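Local coordinates for protein putative histidinol-phosphate aminotransferase (Erwinia carotovora atroseptica, PDB 3LY1) that probably acts as a pyridoxal-phosphate-dependent aminotransferase of the histidinol-phosphate aminotransferase subfamily, binding the cofactor in a two-subunit assembly, at residues A[10-24]-A[329-341]. Residues are numbered along the deposited sequence; the frame is centred on the assembly and turned at random. Where two conformers were deposited one is given.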
ATOM      1  N   PHE A  10      17.266  -1.114  29.380  1.00 38.93           N
ATOM      2  CA  PHE A  10      15.889  -1.251  29.901  1.00 37.50           C
ATOM      3  C   PHE A  10      15.546  -0.347  31.123  1.00 36.33           C
ATOM      4  O   PHE A  10      16.312  -0.244  32.082  1.00 36.22           O
ATOM      5  CB  PHE A  10      15.569  -2.719  30.247  1.00 37.43           C
ATOM      6  CG  PHE A  10      14.206  -2.909  30.885  1.00 35.54           C
ATOM      7  CD1 PHE A  10      13.070  -3.047  30.094  1.00 33.98           C
ATOM      8  CD2 PHE A  10      14.058  -2.909  32.271  1.00 33.57           C
ATOM      9  CE1 PHE A  10      11.806  -3.202  30.676  1.00 32.91           C
ATOM     10  CE2 PHE A  10      12.791  -3.070  32.858  1.00 32.87           C
ATOM     11  CZ  PHE A  10      11.673  -3.214  32.064  1.00 32.55           C
ATOM     12  N   THR A  11      14.355   0.255  31.060  1.00 35.22           N
ATOM     13  CA  THR A  11      13.793   1.050  32.151  0.50 34.47           C
ATOM     14  C   THR A  11      12.332   0.634  32.411  1.00 33.83           C
ATOM     15  O   THR A  11      11.612   0.243  31.482  1.00 33.22           O
ATOM     16  CB  THR A  11      13.860   2.560  31.815  0.50 34.65           C
ATOM     17  OG1 THR A  11      13.172   2.815  30.577  0.50 35.05           O
ATOM     18  CG2 THR A  11      15.318   3.017  31.695  0.50 34.16           C
ATOM     19  N   ALA A  12      11.896   0.723  33.666  1.00 32.36           N
ATOM     20  CA  ALA A  12      10.538   0.343  34.047  1.00 31.22           C
ATOM     21  C   ALA A  12       9.482   1.191  33.326  1.00 30.00           C
ATOM     22  O   ALA A  12       9.647   2.401  33.168  1.00 28.67           O
ATOM     23  CB  ALA A  12      10.353   0.451  35.563  1.00 30.86           C
ATOM     24  N   PRO A  13       8.399   0.552  32.889  1.00 29.21           N
ATOM     25  CA  PRO A  13       7.390   1.256  32.108  1.00 29.16           C
ATOM     26  C   PRO A  13       6.480   2.163  32.927  1.00 29.84           C
ATOM     27  O   PRO A  13       6.453   2.079  34.151  1.00 28.85           O
ATOM     28  CB  PRO A  13       6.565   0.112  31.517  1.00 29.34           C
ATOM     29  CG  PRO A  13       6.702  -1.004  32.510  1.00 28.52           C
ATOM     30  CD  PRO A  13       8.093  -0.889  33.017  1.00 29.12           C
ATOM     31  N   SER A  14       5.736   3.017  32.225  1.00 30.58           N
ATOM     32  CA  SER A  14       4.654   3.814  32.802  1.00 31.85           C
ATOM     33  C   SER A  14       3.458   3.710  31.861  1.00 32.76           C
ATOM     34  O   SER A  14       3.601   3.154  30.779  1.00 32.81           O
ATOM     35  CB  SER A  14       5.092   5.270  32.882  1.00 32.00           C
ATOM     36  OG  SER A  14       5.506   5.731  31.593  1.00 32.31           O
ATOM     37  N   THR A  15       2.303   4.266  32.231  1.00 33.86           N
ATOM     38  CA  THR A  15       1.190   4.378  31.270  1.00 35.08           C
ATOM     39  C   THR A  15       1.520   5.286  30.052  1.00 35.51           C
ATOM     40  O   THR A  15       0.946   5.105  28.964  1.00 36.81           O
ATOM     41  CB  THR A  15      -0.152   4.818  31.952  1.00 35.51           C
ATOM     42  OG1 THR A  15      -0.010   6.137  32.502  1.00 37.78           O
ATOM     43  CG2 THR A  15      -0.560   3.843  33.057  1.00 33.87           C
ATOM     44  N   ASP A  16       2.433   6.244  30.206  1.00 35.40           N
ATOM     45  CA  ASP A  16       2.905   7.064  29.066  1.00 35.13           C
ATOM     46  C   ASP A  16       3.976   6.373  28.229  1.00 33.39           C
ATOM     47  O   ASP A  16       4.247   6.779  27.090  1.00 33.99           O
ATOM     48  CB  ASP A  16       3.516   8.399  29.547  1.00 35.97           C
ATOM     49  CG  ASP A  16       2.469   9.492  29.798  1.00 39.31           C
ATOM     50  OD1 ASP A  16       1.265   9.177  29.972  1.00 42.49           O
ATOM     51  OD2 ASP A  16       2.871  10.683  29.836  1.00 43.68           O
ATOM     52  N   ASN A  17       4.646   5.386  28.810  1.00 30.98           N
ATOM     53  CA  ASN A  17       5.769   4.718  28.128  1.00 29.26           C
ATOM     54  C   ASN A  17       5.724   3.204  28.437  1.00 26.86           C
ATOM     55  O   ASN A  17       6.632   2.646  29.064  1.00 24.73           O
ATOM     56  CB  ASN A  17       7.091   5.380  28.519  1.00 29.25           C
ATOM     57  CG  ASN A  17       8.293   4.768  27.828  1.00 31.06           C
ATOM     58  OD1 ASN A  17       8.196   4.191  26.740  1.00 32.94           O
ATOM     59  ND2 ASN A  17       9.446   4.888  28.465  1.00 33.29           N
ATOM     60  N   PRO A  18       4.651   2.542  27.948  1.00 24.56           N
ATOM     61  CA  PRO A  18       4.337   1.164  28.305  1.00 22.92           C
ATOM     62  C   PRO A  18       5.215   0.153  27.602  1.00 21.56           C
ATOM     63  O   PRO A  18       5.823   0.460  26.581  1.00 21.01           O
ATOM     64  CB  PRO A  18       2.858   1.012  27.877  1.00 23.16           C
ATOM     65  CG  PRO A  18       2.701   1.914  26.727  1.00 24.18           C
ATOM     66  CD  PRO A  18       3.688   3.085  26.967  1.00 24.73           C
ATOM     67  N   ILE A  19       5.309  -1.050  28.160  1.00 19.86           N
ATOM     68  CA  ILE A  19       5.842  -2.193  27.410  1.00 18.84           C
ATOM     69  C   ILE A  19       4.722  -2.582  26.432  1.00 18.56           C
ATOM     70  O   ILE A  19       3.580  -2.803  26.854  1.00 18.21           O
ATOM     71  CB  ILE A  19       6.172  -3.398  28.321  1.00 18.45           C
ATOM     72  CG1 ILE A  19       7.370  -3.081  29.231  1.00 17.39           C
ATOM     73  CG2 ILE A  19       6.443  -4.657  27.493  1.00 19.87           C
ATOM     74  CD1 ILE A  19       7.594  -4.099  30.344  1.00 16.53           C
ATOM     75  N   ARG A  20       5.071  -2.678  25.150  1.00 18.32           N
ATOM     76  CA  ARG A  20       4.089  -2.883  24.092  1.00 18.18           C
ATOM     77  C   ARG A  20       4.222  -4.312  23.592  1.00 17.41           C
ATOM     78  O   ARG A  20       5.118  -4.614  22.823  1.00 17.62           O
ATOM     79  CB  ARG A  20       4.356  -1.867  22.969  1.00 18.70           C
ATOM     80  CG  ARG A  20       3.971  -0.420  23.357  1.00 18.36           C
ATOM     81  CD  ARG A  20       4.537   0.639  22.411  1.00 19.37           C
ATOM     82  NE  ARG A  20       3.938   0.593  21.064  1.00 18.74           N
ATOM     83  CZ  ARG A  20       4.171   1.492  20.108  1.00 19.72           C
ATOM     84  NH1 ARG A  20       4.986   2.533  20.339  1.00 17.95           N
ATOM     85  NH2 ARG A  20       3.590   1.371  18.925  1.00 19.17           N
ATOM     86  N   ILE A  21       3.349  -5.200  24.074  1.00 16.91           N
ATOM     87  CA  ILE A  21       3.442  -6.618  23.712  1.00 16.49           C
ATOM     88  C   ILE A  21       2.055  -7.014  23.270  1.00 15.56           C
ATOM     89  O   ILE A  21       1.460  -8.023  23.701  1.00 15.46           O
ATOM     90  CB  ILE A  21       4.024  -7.513  24.857  1.00 15.93           C
ATOM     91  CG1 ILE A  21       3.339  -7.228  26.201  1.00 15.21           C
ATOM     92  CG2 ILE A  21       5.577  -7.341  24.952  1.00 15.34           C
ATOM     93  CD1 ILE A  21       3.856  -8.093  27.369  1.00 12.51           C
ATOM     94  N   ASN A  22       1.529  -6.156  22.408  1.00 15.59           N
ATOM     95  CA  ASN A  22       0.133  -6.217  22.000  1.00 15.05           C
ATOM     96  C   ASN A  22      -0.117  -6.571  20.528  1.00 15.04           C
ATOM     97  O   ASN A  22      -1.214  -7.008  20.196  1.00 13.76           O
ATOM     98  CB  ASN A  22      -0.613  -4.914  22.366  1.00 14.78           C
ATOM     99  CG  ASN A  22       0.097  -3.625  21.911  1.00 15.82           C
ATOM    100  OD1 ASN A  22       1.294  -3.617  21.529  1.00 14.68           O
ATOM    101  ND2 ASN A  22      -0.647  -2.496  22.012  1.00 14.09           N
ATOM    102  N   PHE A  23       0.872  -6.364  19.662  1.00 15.13           N
ATOM    103  CA  PHE A  23       0.652  -6.473  18.208  1.00 16.08           C
ATOM    104  C   PHE A  23       1.674  -7.361  17.467  1.00 16.77           C
ATOM    105  O   PHE A  23       1.845  -7.237  16.243  1.00 17.29           O
ATOM    106  CB  PHE A  23       0.628  -5.065  17.575  1.00 16.59           C
ATOM    107  CG  PHE A  23      -0.519  -4.186  18.043  1.00 16.07           C
ATOM    108  CD1 PHE A  23      -1.848  -4.664  18.061  1.00 19.48           C
ATOM    109  CD2 PHE A  23      -0.285  -2.872  18.431  1.00 15.64           C
ATOM    110  CE1 PHE A  23      -2.900  -3.826  18.475  1.00 19.79           C
ATOM    111  CE2 PHE A  23      -1.316  -2.043  18.861  1.00 16.69           C
ATOM    112  CZ  PHE A  23      -2.614  -2.516  18.896  1.00 18.19           C
ATOM    113  N   ASN A  24       2.325  -8.276  18.184  1.00 16.22           N
ATOM    114  CA  ASN A  24       3.319  -9.196  17.624  1.00 17.20           C
ATOM    115  C   ASN A  24       4.428  -8.517  16.832  1.00 17.38           C
ATOM    116  O   ASN A  24       4.998  -9.094  15.882  1.00 17.73           O
ATOM    117  CB  ASN A  24       2.661 -10.288  16.749  1.00 16.90           C
ATOM    118  CG  ASN A  24       1.645 -11.147  17.497  1.00 16.99           C
ATOM    119  OD1 ASN A  24       0.735 -11.791  16.869  1.00 20.05           O
ATOM    120  ND2 ASN A  24       1.763 -11.175  18.809  1.00  9.89           N
ATOM    121  N   ARG A 329      -3.370 -13.478  24.480  1.00 16.01           N
ATOM    122  CA  ARG A 329      -2.225 -13.557  23.625  1.00 15.23           C
ATOM    123  C   ARG A 329      -1.268 -12.484  24.078  1.00 16.15           C
ATOM    124  O   ARG A 329      -1.613 -11.278  24.087  1.00 16.16           O
ATOM    125  CB  ARG A 329      -2.611 -13.317  22.150  1.00 16.26           C
ATOM    126  CG  ARG A 329      -1.414 -13.629  21.213  1.00 14.64           C
ATOM    127  CD  ARG A 329      -1.641 -13.090  19.777  1.00 15.47           C
ATOM    128  NE  ARG A 329      -1.619 -11.625  19.795  1.00 13.54           N
ATOM    129  CZ  ARG A 329      -2.037 -10.852  18.812  1.00 15.51           C
ATOM    130  NH1 ARG A 329      -2.560 -11.389  17.714  1.00 15.85           N
ATOM    131  NH2 ARG A 329      -1.967  -9.534  18.945  1.00 13.31           N
ATOM    132  N   ILE A 330      -0.086 -12.922  24.497  1.00 14.28           N
ATOM    133  CA  ILE A 330       0.932 -12.058  25.017  1.00 15.23           C
ATOM    134  C   ILE A 330       2.075 -12.042  24.015  1.00 14.74           C
ATOM    135  O   ILE A 330       2.707 -13.063  23.805  1.00 15.18           O
ATOM    136  CB  ILE A 330       1.526 -12.617  26.335  1.00 15.62           C
ATOM    137  CG1 ILE A 330       0.453 -12.846  27.389  1.00 17.21           C
ATOM    138  CG2 ILE A 330       2.631 -11.698  26.841  1.00 16.26           C
ATOM    139  CD1 ILE A 330      -0.368 -11.614  27.762  1.00 16.42           C
ATOM    140  N   SER A 331       2.347 -10.915  23.365  1.00 15.15           N
ATOM    141  CA  SER A 331       3.524 -10.876  22.465  1.00 14.99           C
ATOM    142  C   SER A 331       4.847 -10.947  23.238  1.00 15.82           C
ATOM    143  O   SER A 331       4.968 -10.544  24.405  1.00 16.02           O
ATOM    144  CB  SER A 331       3.499  -9.661  21.490  1.00 14.27           C
ATOM    145  OG  SER A 331       2.169  -9.496  20.940  1.00 15.22           O
ATOM    146  N   LEU A 332       5.869 -11.434  22.573  1.00 15.41           N
ATOM    147  CA  LEU A 332       7.150 -11.571  23.245  1.00 15.87           C
ATOM    148  C   LEU A 332       7.973 -10.305  23.044  1.00 16.08           C
ATOM    149  O   LEU A 332       8.292  -9.926  21.923  1.00 15.89           O
ATOM    150  CB  LEU A 332       7.864 -12.823  22.791  1.00 15.87           C
ATOM    151  CG  LEU A 332       7.192 -14.163  23.119  1.00 16.19           C
ATOM    152  CD1 LEU A 332       7.998 -15.355  22.527  1.00 16.90           C
ATOM    153  CD2 LEU A 332       6.984 -14.353  24.614  1.00 19.23           C
ATOM    154  N   GLY A 333       8.230  -9.617  24.152  1.00 15.94           N
ATOM    155  CA  GLY A 333       9.123  -8.457  24.188  1.00 16.38           C
ATOM    156  C   GLY A 333      10.584  -8.853  24.278  1.00 16.06           C
ATOM    157  O   GLY A 333      10.940 -10.014  24.096  1.00 16.01           O
ATOM    158  N   THR A 334      11.450  -7.879  24.559  1.00 16.34           N
ATOM    159  CA  THR A 334      12.876  -8.168  24.723  1.00 16.52           C
ATOM    160  C   THR A 334      13.000  -9.011  25.995  1.00 16.21           C
ATOM    161  O   THR A 334      12.063  -9.018  26.805  1.00 15.63           O
ATOM    162  CB  THR A 334      13.728  -6.889  24.895  1.00 17.30           C
ATOM    163  OG1 THR A 334      13.408  -6.247  26.142  1.00 17.36           O
ATOM    164  CG2 THR A 334      13.501  -5.920  23.727  1.00 18.61           C
ATOM    165  N   PRO A 335      14.132  -9.723  26.167  1.00 16.51           N
ATOM    166  CA  PRO A 335      14.295 -10.544  27.387  1.00 17.01           C
ATOM    167  C   PRO A 335      14.114  -9.727  28.685  1.00 17.44           C
ATOM    168  O   PRO A 335      13.452 -10.182  29.629  1.00 17.44           O
ATOM    169  CB  PRO A 335      15.723 -11.120  27.230  1.00 17.53           C
ATOM    170  CG  PRO A 335      15.846 -11.267  25.678  1.00 17.34           C
ATOM    171  CD  PRO A 335      15.207  -9.988  25.176  1.00 15.86           C
ATOM    172  N   GLN A 336      14.657  -8.506  28.697  1.00 16.90           N
ATOM    173  CA  GLN A 336      14.529  -7.660  29.885  0.50 17.12           C
ATOM    174  C   GLN A 336      13.083  -7.234  30.079  1.00 16.94           C
ATOM    175  O   GLN A 336      12.597  -7.196  31.220  1.00 15.75           O
ATOM    176  CB  GLN A 336      15.436  -6.442  29.829  0.50 17.50           C
ATOM    177  CG  GLN A 336      16.892  -6.748  30.143  0.50 18.64           C
ATOM    178  CD  GLN A 336      17.779  -5.575  29.824  0.50 20.30           C
ATOM    179  OE1 GLN A 336      18.047  -5.289  28.655  0.50 22.47           O
ATOM    180  NE2 GLN A 336      18.226  -4.875  30.852  0.50 20.96           N
ATOM    181  N   GLU A 337      12.353  -6.963  28.991  1.00 17.24           N
ATOM    182  CA  GLU A 337      10.942  -6.626  29.153  1.00 17.12           C
ATOM    183  C   GLU A 337      10.158  -7.823  29.725  1.00 16.75           C
ATOM    184  O   GLU A 337       9.233  -7.644  30.537  1.00 16.38           O
ATOM    185  CB  GLU A 337      10.320  -6.144  27.839  1.00 18.25           C
ATOM    186  CG  GLU A 337      10.752  -4.747  27.374  1.00 19.91           C
ATOM    187  CD  GLU A 337      10.232  -4.406  25.968  1.00 22.64           C
ATOM    188  OE1 GLU A 337       9.948  -5.336  25.160  1.00 20.80           O
ATOM    189  OE2 GLU A 337      10.112  -3.196  25.673  1.00 25.35           O
HETATM  190  N   MSE A 338      10.474  -9.032  29.269  1.00 16.56           N
HETATM  191  CA  MSE A 338       9.691 -10.207  29.647  0.50 16.56           C
HETATM  192  C   MSE A 338       9.999 -10.643  31.075  1.00 16.66           C
HETATM  193  O   MSE A 338       9.114 -11.143  31.762  1.00 16.62           O
HETATM  194  CB  MSE A 338       9.882 -11.370  28.659  0.50 16.57           C
HETATM  195  CG  MSE A 338       9.264 -11.107  27.305  0.50 16.21           C
HETATM  196 SE   MSE A 338       7.631 -10.031  27.374  0.38 18.04          SE
HETATM  197  CE  MSE A 338       6.402 -11.281  28.261  0.50 15.69           C
ATOM    198  N   GLN A 339      11.245 -10.448  31.520  1.00 16.86           N
ATOM    199  CA  GLN A 339      11.579 -10.621  32.945  1.00 16.47           C
ATOM    200  C   GLN A 339      10.761  -9.679  33.854  1.00 16.34           C
ATOM    201  O   GLN A 339      10.243 -10.077  34.897  1.00 15.99           O
ATOM    202  CB  GLN A 339      13.070 -10.428  33.217  1.00 17.14           C
ATOM    203  CG  GLN A 339      13.412 -10.730  34.666  1.00 18.86           C
ATOM    204  CD  GLN A 339      13.172 -12.196  35.015  1.00 21.14           C
ATOM    205  OE1 GLN A 339      13.560 -13.085  34.256  1.00 21.42           O
ATOM    206  NE2 GLN A 339      12.516 -12.452  36.154  1.00 21.84           N
ATOM    207  N   TRP A 340      10.640  -8.428  33.459  1.00 16.15           N
ATOM    208  CA  TRP A 340       9.867  -7.482  34.232  1.00 16.48           C
ATOM    209  C   TRP A 340       8.371  -7.862  34.209  1.00 16.23           C
ATOM    210  O   TRP A 340       7.660  -7.810  35.258  1.00 14.32           O
ATOM    211  CB  TRP A 340      10.078  -6.083  33.668  1.00 17.15           C
ATOM    212  CG  TRP A 340       9.658  -5.038  34.582  1.00 20.37           C
ATOM    213  CD1 TRP A 340      10.426  -4.420  35.543  1.00 23.03           C
ATOM    214  CD2 TRP A 340       8.363  -4.475  34.674  1.00 21.41           C
ATOM    215  NE1 TRP A 340       9.669  -3.495  36.209  1.00 24.58           N
ATOM    216  CE2 TRP A 340       8.399  -3.510  35.694  1.00 22.97           C
ATOM    217  CE3 TRP A 340       7.172  -4.687  33.987  1.00 25.62           C
ATOM    218  CZ2 TRP A 340       7.272  -2.759  36.056  1.00 27.55           C
ATOM    219  CZ3 TRP A 340       6.044  -3.932  34.342  1.00 28.09           C
ATOM    220  CH2 TRP A 340       6.110  -2.979  35.369  1.00 26.40           C
ATOM    221  N   VAL A 341       7.903  -8.281  33.030  1.00 15.90           N
ATOM    222  CA  VAL A 341       6.504  -8.681  32.910  1.00 15.62           C
ATOM    223  C   VAL A 341       6.229  -9.936  33.756  1.00 16.05           C
ATOM    224  O   VAL A 341       5.217  -9.976  34.488  1.00 16.12           O
ATOM    225  CB  VAL A 341       6.031  -8.895  31.439  1.00 16.16           C
ATOM    226  CG1 VAL A 341       4.616  -9.501  31.399  1.00 14.90           C
ATOM    227  CG2 VAL A 341       6.020  -7.553  30.700  1.00 16.23           C
TER
HETATM  228  O   HOH W   1       7.731  -2.034  24.467  1.00 17.82           O
HETATM  229  O   HOH W   2       8.050  -4.923  23.114  1.00 25.45           O
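I21 pushes its side chain into the bend between the end of strand 327-331 and the start of helix 335-350. S331 O rests against its CB and CG2; CG2 also reaches G333 N at 3.6 Å, while CD1 runs on to I330 CG2 (3.8 Å), with selenomethionine M338 and V341 closing the far wall. Next along the helix, I19 inserts CD1 between V341 CG2 and W340 CE3, the latter 3.7 Å away. P13 sits over one face of the W340 indole, its CD 3.6 Å from the six-membered-ring centroid and 8° off the normal, a CH-pi contact. F10, its ring swung anti to the backbone N (chi1 176°), lies across Q336, E337 and W340, with Q336 O over the centre of one face and the Q336 amide against F10 CB. In this fold-type I aminotransferase architecture, the N-terminal segment, whose strand 19-20 pairs in parallel with strand 315-316, packs on helix 335-350 of the small domain. T334 and E337 form the capping box of that helix; one water accepts from R20 N and donates to E337 OE2. Beyond I21, whose O accepts from S331 N at 3.0 Å, the chain curls round S331 OG, which takes N24 N (3.0 Å) and, weakly, N24 ND2. A bend at chi3 (68°) turns the R329 guanidinium so that one face meets N24 OD1 and its edge N22 O, a weak bond from NH2; NH1 bonds N152, a cofactor-binding residue.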